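Local coordinates for mevalonate kinase (Staphylococcus aureus, PDB 2X7I), which probably catalyses the ATP-dependent phosphorylation of mevalonate to 5-phosphomevalonate, an early step of the mevalonate route to isoprenoids, at residues T12-T24 with K266-L278. Numbering follows the deposited sequence.
Sequences TGKIILIGEHAVT and KLTGAGRGGSMLL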
ATOM      1  N   THR A  12      -5.728   0.439   6.487  1.00 49.07           N
ATOM      2  CA  THR A  12      -5.605   0.051   5.082  1.00 48.76           C
ATOM      3  C   THR A  12      -4.141   0.135   4.686  1.00 47.75           C
ATOM      4  O   THR A  12      -3.315   0.648   5.441  1.00 46.89           O
ATOM      5  CB  THR A  12      -6.386   0.970   4.124  1.00 48.97           C
ATOM      6  OG1 THR A  12      -5.660   2.196   3.945  1.00 46.80           O
ATOM      7  CG2 THR A  12      -7.782   1.244   4.639  1.00 49.24           C
ATOM      8  N   GLY A  13      -3.830  -0.367   3.494  1.00 47.87           N
ATOM      9  CA  GLY A  13      -2.541  -0.099   2.865  1.00 47.27           C
ATOM     10  C   GLY A  13      -2.630   1.150   1.999  1.00 47.09           C
ATOM     11  O   GLY A  13      -3.535   1.967   2.169  1.00 47.71           O
ATOM     12  N   LYS A  14      -1.702   1.288   1.056  1.00 46.80           N
ATOM     13  CA  LYS A  14      -1.788   2.346   0.043  1.00 46.88           C
ATOM     14  C   LYS A  14      -1.131   1.914  -1.268  1.00 46.65           C
ATOM     15  O   LYS A  14      -0.280   1.028  -1.280  1.00 46.43           O
ATOM     16  CB  LYS A  14      -1.180   3.645   0.578  1.00 46.18           C
ATOM     17  CG  LYS A  14       0.160   4.045   0.019  1.00 46.46           C
ATOM     18  CD  LYS A  14       1.299   3.103   0.383  1.00 46.87           C
ATOM     19  CE  LYS A  14       2.384   3.187  -0.685  1.00 46.18           C
ATOM     20  NZ  LYS A  14       3.631   2.472  -0.347  1.00 46.38           N
ATOM     21  N   ILE A  15      -1.533   2.543  -2.367  1.00 46.77           N
ATOM     22  CA  ILE A  15      -0.888   2.310  -3.660  1.00 46.71           C
ATOM     23  C   ILE A  15      -0.425   3.623  -4.258  1.00 46.04           C
ATOM     24  O   ILE A  15      -1.138   4.619  -4.212  1.00 45.49           O
ATOM     25  CB  ILE A  15      -1.824   1.590  -4.667  1.00 48.00           C
ATOM     26  CG1 ILE A  15      -2.347   0.286  -4.055  1.00 48.86           C
ATOM     27  CG2 ILE A  15      -1.088   1.324  -5.991  1.00 48.13           C
ATOM     28  CD1 ILE A  15      -2.494  -0.864  -5.035  1.00 50.64           C
ATOM     29  N   ILE A  16       0.795   3.621  -4.788  1.00 46.27           N
ATOM     30  CA  ILE A  16       1.277   4.711  -5.615  1.00 46.13           C
ATOM     31  C   ILE A  16       0.797   4.367  -7.014  1.00 47.11           C
ATOM     32  O   ILE A  16       1.358   3.487  -7.667  1.00 47.59           O
ATOM     33  CB  ILE A  16       2.822   4.826  -5.593  1.00 46.02           C
ATOM     34  CG1 ILE A  16       3.359   5.012  -4.163  1.00 44.80           C
ATOM     35  CG2 ILE A  16       3.276   5.981  -6.463  1.00 46.12           C
ATOM     36  CD1 ILE A  16       2.819   6.237  -3.438  1.00 43.63           C
ATOM     37  N   LEU A  17      -0.275   5.022  -7.451  1.00 47.60           N
ATOM     38  CA  LEU A  17      -0.826   4.780  -8.781  1.00 48.53           C
ATOM     39  C   LEU A  17       0.193   5.123  -9.859  1.00 48.72           C
ATOM     40  O   LEU A  17       0.389   4.360 -10.805  1.00 49.18           O
ATOM     41  CB  LEU A  17      -2.078   5.620  -8.997  1.00 48.87           C
ATOM     42  CG  LEU A  17      -3.353   5.179  -8.272  1.00 49.76           C
ATOM     43  CD1 LEU A  17      -4.488   6.088  -8.719  1.00 50.24           C
ATOM     44  CD2 LEU A  17      -3.699   3.729  -8.544  1.00 49.36           C
ATOM     45  N   ILE A  18       0.825   6.286  -9.703  1.00 48.30           N
ATOM     46  CA  ILE A  18       1.862   6.764 -10.612  1.00 48.68           C
ATOM     47  C   ILE A  18       2.893   7.453  -9.746  1.00 48.00           C
ATOM     48  O   ILE A  18       2.535   8.205  -8.834  1.00 47.00           O
ATOM     49  CB  ILE A  18       1.335   7.801 -11.610  1.00 49.23           C
ATOM     50  CG1 ILE A  18       0.053   7.333 -12.279  1.00 51.90           C
ATOM     51  CG2 ILE A  18       2.371   8.108 -12.683  1.00 49.24           C
ATOM     52  CD1 ILE A  18      -0.829   8.492 -12.727  1.00 54.26           C
ATOM     53  N   GLY A  19       4.164   7.201 -10.034  1.00 48.37           N
ATOM     54  CA  GLY A  19       5.260   7.766  -9.259  1.00 48.28           C
ATOM     55  C   GLY A  19       6.207   6.684  -8.795  1.00 48.54           C
ATOM     56  O   GLY A  19       5.879   5.499  -8.852  1.00 48.86           O
ATOM     57  N   GLU A  20       7.383   7.096  -8.336  1.00 48.46           N
ATOM     58  CA  GLU A  20       8.411   6.158  -7.914  1.00 49.05           C
ATOM     59  C   GLU A  20       8.132   5.524  -6.557  1.00 48.09           C
ATOM     60  O   GLU A  20       7.305   5.987  -5.783  1.00 46.92           O
ATOM     61  CB  GLU A  20       9.811   6.810  -7.935  1.00 49.77           C
ATOM     62  CG  GLU A  20      10.067   7.902  -6.894  1.00 50.94           C
ATOM     63  CD  GLU A  20      11.235   8.823  -7.285  1.00 53.51           C
ATOM     64  OE1 GLU A  20      12.411   8.417  -7.116  1.00 55.02           O
ATOM     65  OE2 GLU A  20      10.963   9.943  -7.779  1.00 53.74           O
ATOM     66  N   HIS A  21       8.836   4.428  -6.314  1.00 48.76           N
ATOM     67  CA  HIS A  21       8.809   3.727  -5.046  1.00 48.35           C
ATOM     68  C   HIS A  21       9.381   4.598  -3.922  1.00 47.95           C
ATOM     69  O   HIS A  21      10.345   5.320  -4.120  1.00 47.92           O
ATOM     70  CB  HIS A  21       9.627   2.430  -5.192  1.00 48.85           C
ATOM     71  CG  HIS A  21       9.842   1.698  -3.908  1.00 48.19           C
ATOM     72  ND1 HIS A  21      11.034   1.749  -3.216  1.00 49.73           N
ATOM     73  CD2 HIS A  21       9.031   0.880  -3.197  1.00 47.18           C
ATOM     74  CE1 HIS A  21      10.945   1.005  -2.128  1.00 47.67           C
ATOM     75  NE2 HIS A  21       9.742   0.463  -2.093  1.00 47.23           N
ATOM     76  N   ALA A  22       8.776   4.513  -2.739  1.00 48.11           N
ATOM     77  CA  ALA A  22       9.263   5.223  -1.546  1.00 48.02           C
ATOM     78  C   ALA A  22       9.472   6.709  -1.837  1.00 48.03           C
ATOM     79  O   ALA A  22      10.477   7.311  -1.454  1.00 48.18           O
ATOM     80  CB  ALA A  22      10.555   4.582  -1.031  1.00 48.32           C
ATOM     81  N   VAL A  23       8.499   7.288  -2.524  1.00 47.99           N
ATOM     82  CA  VAL A  23       8.599   8.662  -2.982  1.00 48.08           C
ATOM     83  C   VAL A  23       8.747   9.609  -1.800  1.00 47.96           C
ATOM     84  O   VAL A  23       8.257   9.338  -0.708  1.00 47.61           O
ATOM     85  CB  VAL A  23       7.389   9.061  -3.817  1.00 48.01           C
ATOM     86  CG1 VAL A  23       6.102   8.978  -2.988  1.00 46.46           C
ATOM     87  CG2 VAL A  23       7.589  10.443  -4.381  1.00 49.50           C
ATOM     88  N   THR A  24       9.464  10.701  -2.027  1.00 48.55           N
ATOM     89  CA  THR A  24       9.687  11.706  -1.006  1.00 48.58           C
ATOM     90  C   THR A  24       9.167  13.026  -1.536  1.00 48.01           C
ATOM     91  O   THR A  24       9.046  13.215  -2.763  1.00 48.30           O
ATOM     92  CB  THR A  24      11.180  11.820  -0.669  1.00 49.72           C
ATOM     93  OG1 THR A  24      11.328  12.441   0.615  1.00 52.35           O
ATOM     94  CG2 THR A  24      11.917  12.626  -1.726  1.00 49.90           C
ATOM     95  N   LYS A 266      -0.221  -1.014 -15.862  1.00 49.54           N
ATOM     96  CA  LYS A 266       1.108  -0.467 -15.572  1.00 49.11           C
ATOM     97  C   LYS A 266       1.706  -1.099 -14.329  1.00 48.88           C
ATOM     98  O   LYS A 266       1.019  -1.748 -13.549  1.00 49.33           O
ATOM     99  CB  LYS A 266       1.067   1.057 -15.392  1.00 48.81           C
ATOM    100  CG  LYS A 266       0.456   1.560 -14.067  1.00 46.95           C
ATOM    101  CD  LYS A 266       0.499   3.079 -13.962  1.00 45.39           C
ATOM    102  CE  LYS A 266       1.905   3.632 -13.680  1.00 44.67           C
ATOM    103  NZ  LYS A 266       2.396   3.330 -12.305  1.00 43.03           N
ATOM    104  N   LEU A 267       3.004  -0.906 -14.156  1.00 49.38           N
ATOM    105  CA  LEU A 267       3.708  -1.330 -12.959  1.00 49.00           C
ATOM    106  C   LEU A 267       3.786  -0.151 -12.004  1.00 48.24           C
ATOM    107  O   LEU A 267       3.809   1.005 -12.426  1.00 48.46           O
ATOM    108  CB  LEU A 267       5.115  -1.794 -13.319  1.00 49.83           C
ATOM    109  CG  LEU A 267       5.223  -2.948 -14.320  1.00 51.53           C
ATOM    110  CD1 LEU A 267       6.689  -3.245 -14.635  1.00 51.48           C
ATOM    111  CD2 LEU A 267       4.521  -4.195 -13.798  1.00 52.37           C
ATOM    112  N   THR A 268       3.832  -0.438 -10.711  1.00 48.09           N
ATOM    113  CA  THR A 268       4.017   0.613  -9.718  1.00 47.54           C
ATOM    114  C   THR A 268       5.484   0.983  -9.614  1.00 47.56           C
ATOM    115  O   THR A 268       6.350   0.266 -10.112  1.00 48.67           O
ATOM    116  CB  THR A 268       3.511   0.173  -8.333  1.00 47.49           C
ATOM    117  OG1 THR A 268       4.238  -0.984  -7.891  1.00 47.56           O
ATOM    118  CG2 THR A 268       2.030  -0.130  -8.394  1.00 46.68           C
ATOM    119  N   GLY A 269       5.761   2.117  -8.980  1.00 47.42           N
ATOM    120  CA  GLY A 269       7.133   2.477  -8.601  1.00 47.63           C
ATOM    121  C   GLY A 269       8.042   2.817  -9.759  1.00 48.18           C
ATOM    122  O   GLY A 269       9.235   2.514  -9.735  1.00 48.71           O
ATOM    123  N   ALA A 270       7.473   3.453 -10.781  1.00 48.57           N
ATOM    124  CA  ALA A 270       8.219   3.871 -11.963  1.00 49.17           C
ATOM    125  C   ALA A 270       8.926   2.690 -12.624  1.00 49.88           C
ATOM    126  O   ALA A 270      10.066   2.809 -13.052  1.00 50.64           O
ATOM    127  CB  ALA A 270       9.219   4.979 -11.601  1.00 49.44           C
ATOM    128  N   GLY A 271       8.252   1.543 -12.690  1.00 49.79           N
ATOM    129  CA  GLY A 271       8.859   0.333 -13.271  1.00 50.83           C
ATOM    130  C   GLY A 271       9.491  -0.652 -12.294  1.00 50.89           C
ATOM    131  O   GLY A 271       9.998  -1.686 -12.714  1.00 52.26           O
ATOM    132  N   ARG A 272       9.472  -0.346 -10.995  1.00 49.99           N
ATOM    133  CA  ARG A 272       9.930  -1.303  -9.974  1.00 49.83           C
ATOM    134  C   ARG A 272       9.049  -2.564  -9.967  1.00 50.10           C
ATOM    135  O   ARG A 272       9.553  -3.677  -9.860  1.00 50.95           O
ATOM    136  CB  ARG A 272       9.970  -0.657  -8.580  1.00 48.85           C
ATOM    137  CG  ARG A 272      10.430  -1.597  -7.456  1.00 48.36           C
ATOM    138  CD  ARG A 272      10.606  -0.857  -6.152  1.00 48.28           C
ATOM    139  NE  ARG A 272      10.993  -1.744  -5.050  1.00 49.13           N
ATOM    140  CZ  ARG A 272      10.156  -2.496  -4.336  1.00 48.36           C
ATOM    141  NH1 ARG A 272       8.851  -2.503  -4.577  1.00 47.29           N
ATOM    142  NH2 ARG A 272      10.630  -3.252  -3.363  1.00 50.06           N
ATOM    143  N   GLY A 273       7.737  -2.375 -10.062  1.00 49.47           N
ATOM    144  CA  GLY A 273       6.807  -3.483 -10.245  1.00 49.78           C
ATOM    145  C   GLY A 273       6.440  -4.211  -8.969  1.00 50.12           C
ATOM    146  O   GLY A 273       6.215  -5.433  -8.989  1.00 51.14           O
ATOM    147  N   GLY A 274       6.371  -3.466  -7.862  1.00 49.23           N
ATOM    148  CA  GLY A 274       5.837  -3.991  -6.614  1.00 49.45           C
ATOM    149  C   GLY A 274       4.455  -4.583  -6.835  1.00 49.61           C
ATOM    150  O   GLY A 274       4.153  -5.689  -6.375  1.00 50.22           O
ATOM    151  N   SER A 275       3.616  -3.839  -7.544  1.00 49.09           N
ATOM    152  CA  SER A 275       2.334  -4.352  -8.012  1.00 49.72           C
ATOM    153  C   SER A 275       2.224  -4.164  -9.518  1.00 49.68           C
ATOM    154  O   SER A 275       2.902  -3.303 -10.105  1.00 48.66           O
ATOM    155  CB  SER A 275       1.175  -3.624  -7.323  1.00 49.32           C
ATOM    156  OG  SER A 275       1.217  -3.816  -5.919  1.00 50.84           O
ATOM    157  N   MET A 276       1.385  -4.989 -10.135  1.00 50.43           N
ATOM    158  CA  MET A 276       0.856  -4.690 -11.464  1.00 50.81           C
ATOM    159  C   MET A 276      -0.552  -4.202 -11.211  1.00 50.05           C
ATOM    160  O   MET A 276      -1.284  -4.815 -10.432  1.00 50.94           O
ATOM    161  CB  MET A 276       0.841  -5.925 -12.366  1.00 52.28           C
ATOM    162  CG  MET A 276       0.539  -5.607 -13.828  1.00 54.41           C
ATOM    163  SD  MET A 276       0.727  -7.012 -14.956  1.00 58.08           S
ATOM    164  CE  MET A 276      -0.917  -7.666 -14.887  1.00 59.41           C
ATOM    165  N   LEU A 277      -0.914  -3.087 -11.835  1.00 49.01           N
ATOM    166  CA  LEU A 277      -2.240  -2.499 -11.691  1.00 48.79           C
ATOM    167  C   LEU A 277      -2.986  -2.594 -13.029  1.00 49.96           C
ATOM    168  O   LEU A 277      -2.503  -2.079 -14.039  1.00 49.91           O
ATOM    169  CB  LEU A 277      -2.123  -1.033 -11.255  1.00 47.67           C
ATOM    170  CG  LEU A 277      -1.140  -0.722 -10.115  1.00 46.56           C
ATOM    171  CD1 LEU A 277      -0.982   0.773  -9.903  1.00 44.53           C
ATOM    172  CD2 LEU A 277      -1.575  -1.393  -8.830  1.00 46.69           C
ATOM    173  N   LEU A 278      -4.144  -3.255 -13.035  1.00 50.73           N
ATOM    174  CA  LEU A 278      -4.966  -3.368 -14.248  1.00 52.06           C
ATOM    175  C   LEU A 278      -6.328  -2.727 -14.010  1.00 52.70           C
ATOM    176  O   LEU A 278      -6.935  -2.933 -12.964  1.00 52.99           O
ATOM    177  CB  LEU A 278      -5.162  -4.837 -14.661  1.00 53.08           C
ATOM    178  CG  LEU A 278      -3.883  -5.652 -14.906  1.00 52.74           C
ATOM    179  CD1 LEU A 278      -4.196  -7.140 -15.105  1.00 53.12           C
ATOM    180  CD2 LEU A 278      -3.124  -5.100 -16.090  1.00 51.94           C
TER
HETATM  181  O   HOH W   1       3.593   3.840  -9.266  1.00 35.06           O
HETATM  182  O   HOH W   2       5.046   5.111 -12.331  1.00 14.49           O
HETATM  183  O   HOH W   3      11.149   3.558  -8.186  1.00 36.31           O
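The guanidinium of Arg272 lies nearly flat on the imidazole of His21, planes 15° apart and centres 3.9 Å from each other, with NE above the middle of the ring and CD in CH-pi contact over the same face, nearest CG. Here two signature motifs of the GHMP kinase fold meet, each a strand end running into a loop: the N-terminal GKIILIGEH sequence, motif 1 of the family, and the glycine-rich KLTGAGRGG sequence of the C-terminal domain, motif 3. With CG anti to the backbone N and the chain extended to NE, Arg272 reaches across the ring, and its NH2 ends on the carbonyl of Ser98, which helps fix the stack. A bound citrate, probably from crystallisation, lies beside His21, consistent with a nearby anion pocket.

Behind the stack the backbones close up. Gly269, at positive phi, opens a type I' turn to Arg272, and its CA comes 3.3 Å from Gly19 O. One water donates to the carbonyls of Ile16 and Gly19 and accepts from Gly269 N, so three main-chain polar atoms of both segments share it. A second links His21 N to Gly269 O.

Deeper in, the contact becomes apolar. Leu277 CD2 meets Ile15 CD1 at 3.9 Å as the two side chains run past each other in opposite directions, while Leu277 CD1 approaches Leu17; Phe233 of helix 226-243 and Val178 of strand 175-180 extend this core. At the side of this core, Lys266 points toward segment 12-24, with bends at chi3 and chi4 that curl NZ between two carbonyls. NZ thereby grips Leu267 O within its own segment and, across the contact, Leu17 O at 2.7 Å, the donor tilted 25° from the latter's carbonyl plane.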